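Local coordinates for protein beta-methylmalyl-CoA dehydratase (PDB 4E3E) that catalyses the reversible dehydration of beta-methylmalyl-CoA to mesaconyl-CoA, a step of the glyoxylate assimilation cycle of Chloroflexus aurantiacus, at residues S38-R43 / I253-R258. Residues are numbered along the deposited sequence; the frame is centred on the assembly and turned at random.
Sequences SLYGSR and IISLAR
The ring of Y40 turns one face to S255, whose CB sits 3.4 Å from the ring centroid. The approach is only 14° off the ring normal, so this is a CH-pi contact over the face. CE1 of Y40 is the ring atom nearest that CB. L256 comes in at the edge of the same ring. Its CG lies in the ring plane, 3.8 Å from Y40 CD1. Its CD2 also touches Y40 CD1, at 3.7 Å. Y40 sets CG beside its backbone N (chi1 -54°), which carries the ring across to helix 250-265. The contact joins the last turn of helix 30-40 to that helix. The strand order and HotDog family are consistent with a double hotdog fold, and the contact would then join its two halves. Y40 OH is hydrogen-bonded to H252 of helix 250-265 and to Y225. S255 OG is hydrogen-bonded to Y36 of helix 30-40 and to H70. The S255 side chain is about 6 Å from that of D64, which by similarity to relatives probably binds substrate. With an alanine at Y40, H252 and Y225 would probably lose their shared hydroxyl partner, and a gap would be likely beside S255 CB and L256. Helix 30-40 ends at Y40, and G41 after it has positive phi, which favours glycine. The carbonyl O of Y40 bonds to the hydroxyl of S259, one turn on from S255.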
loop_
_atom_site.group_PDB
_atom_site.type_symbol
_atom_site.label_atom_id
_atom_site.label_comp_id
_atom_site.label_asym_id
_atom_site.label_seq_id
_atom_site.Cartn_x
_atom_site.Cartn_y
_atom_site.Cartn_z
ATOM N N SER A 38 -1.291 -5.821 -4.389
ATOM C CA SER A 38 -0.701 -6.080 -3.074
ATOM C C SER A 38 -1.765 -6.469 -2.058
ATOM O O SER A 38 -1.467 -6.994 -0.977
ATOM C CB SER A 38 0.068 -4.834 -2.585
ATOM O OG SER A 38 -0.807 -3.786 -2.131
ATOM N N LEU A 39 -3.015 -6.186 -2.395
ATOM C CA LEU A 39 -4.109 -6.441 -1.476
ATOM C C LEU A 39 -4.798 -7.777 -1.793
ATOM O O LEU A 39 -5.315 -8.442 -0.883
ATOM C CB LEU A 39 -5.097 -5.270 -1.505
ATOM C CG LEU A 39 -4.613 -3.970 -0.846
ATOM C CD1 LEU A 39 -5.494 -2.834 -1.373
ATOM C CD2 LEU A 39 -4.724 -4.113 0.676
ATOM N N TYR A 40 -4.794 -8.185 -3.072
ATOM C CA TYR A 40 -5.464 -9.451 -3.417
ATOM C C TYR A 40 -4.554 -10.530 -3.998
ATOM O O TYR A 40 -4.921 -11.702 -4.005
ATOM C CB TYR A 40 -6.694 -9.217 -4.307
ATOM C CG TYR A 40 -7.664 -8.227 -3.697
ATOM C CD1 TYR A 40 -8.550 -8.622 -2.692
ATOM C CD2 TYR A 40 -7.664 -6.886 -4.088
ATOM C CE1 TYR A 40 -9.432 -7.725 -2.118
ATOM C CE2 TYR A 40 -8.541 -5.970 -3.510
ATOM C CZ TYR A 40 -9.426 -6.399 -2.530
ATOM O OH TYR A 40 -10.295 -5.505 -1.942
ATOM N N GLY A 41 -3.377 -10.141 -4.483
ATOM C CA GLY A 41 -2.441 -11.104 -5.058
ATOM C C GLY A 41 -2.895 -11.685 -6.392
ATOM O O GLY A 41 -2.493 -12.784 -6.747
ATOM N N SER A 42 -3.716 -10.955 -7.151
ATOM C CA SER A 42 -4.233 -11.517 -8.386
ATOM C C SER A 42 -3.088 -11.798 -9.373
ATOM O O SER A 42 -2.230 -10.942 -9.612
ATOM C CB SER A 42 -5.292 -10.613 -9.018
ATOM O OG SER A 42 -5.422 -10.894 -10.402
ATOM N N ARG A 43 -3.071 -13.008 -9.923
ATOM C CA ARG A 43 -2.010 -13.394 -10.863
ATOM C C ARG A 43 -2.437 -13.426 -12.329
ATOM O O ARG A 43 -1.659 -13.858 -13.173
ATOM C CB ARG A 43 -1.396 -14.738 -10.470
ATOM C CG ARG A 43 -0.509 -14.664 -9.238
ATOM C CD ARG A 43 0.287 -15.947 -9.109
ATOM N NE ARG A 43 -0.542 -16.991 -8.516
ATOM C CZ ARG A 43 -0.455 -18.284 -8.814
ATOM N NH1 ARG A 43 0.425 -18.703 -9.715
ATOM N NH2 ARG A 43 -1.259 -19.154 -8.213
ATOM N N ILE A 253 -14.406 -9.375 -0.501
ATOM C CA ILE A 253 -14.562 -10.833 -0.637
ATOM C C ILE A 253 -14.650 -11.265 -2.095
ATOM O O ILE A 253 -14.069 -12.286 -2.485
ATOM C CB ILE A 253 -15.774 -11.343 0.173
ATOM C CG1 ILE A 253 -15.675 -10.813 1.610
ATOM C CG2 ILE A 253 -15.873 -12.866 0.136
ATOM C CD1 ILE A 253 -14.363 -11.137 2.309
ATOM N N ILE A 254 -15.356 -10.482 -2.904
ATOM C CA ILE A 254 -15.433 -10.756 -4.339
ATOM C C ILE A 254 -14.020 -10.763 -4.936
ATOM O O ILE A 254 -13.647 -11.661 -5.718
ATOM C CB ILE A 254 -16.345 -9.748 -5.077
ATOM C CG1 ILE A 254 -17.810 -9.912 -4.640
ATOM C CG2 ILE A 254 -16.238 -9.927 -6.586
ATOM C CD1 ILE A 254 -18.733 -8.775 -5.049
ATOM N N SER A 255 -13.231 -9.765 -4.560
ATOM C CA SER A 255 -11.899 -9.618 -5.130
ATOM C C SER A 255 -10.922 -10.715 -4.679
ATOM O O SER A 255 -10.086 -11.180 -5.468
ATOM C CB SER A 255 -11.370 -8.213 -4.850
ATOM O OG SER A 255 -11.822 -7.324 -5.870
ATOM N N LEU A 256 -11.038 -11.145 -3.428
ATOM C CA LEU A 256 -10.274 -12.278 -2.969
ATOM C C LEU A 256 -10.658 -13.574 -3.715
ATOM O O LEU A 256 -9.779 -14.324 -4.160
ATOM C CB LEU A 256 -10.466 -12.475 -1.441
ATOM C CG LEU A 256 -9.760 -11.451 -0.513
ATOM C CD1 LEU A 256 -10.258 -11.576 0.920
ATOM C CD2 LEU A 256 -8.237 -11.603 -0.539
ATOM N N ALA A 257 -11.967 -13.835 -3.833
ATOM C CA ALA A 257 -12.461 -15.028 -4.522
ATOM C C ALA A 257 -11.946 -15.074 -5.950
ATOM O O ALA A 257 -11.493 -16.130 -6.426
ATOM C CB ALA A 257 -13.988 -15.086 -4.491
ATOM N N ARG A 258 -11.999 -13.935 -6.637
ATOM C CA ARG A 258 -11.504 -13.871 -7.998
ATOM C C ARG A 258 -10.007 -14.204 -8.031
ATOM O O ARG A 258 -9.556 -15.001 -8.878
ATOM C CB ARG A 258 -11.805 -12.496 -8.607
ATOM C CG ARG A 258 -11.087 -12.165 -9.924
ATOM C CD ARG A 258 -11.466 -13.014 -11.142
ATOM N NE ARG A 258 -10.857 -12.402 -12.339
ATOM C CZ ARG A 258 -10.671 -13.002 -13.511
ATOM N NH1 ARG A 258 -11.061 -14.271 -13.712
ATOM N NH2 ARG A 258 -10.100 -12.318 -14.499
#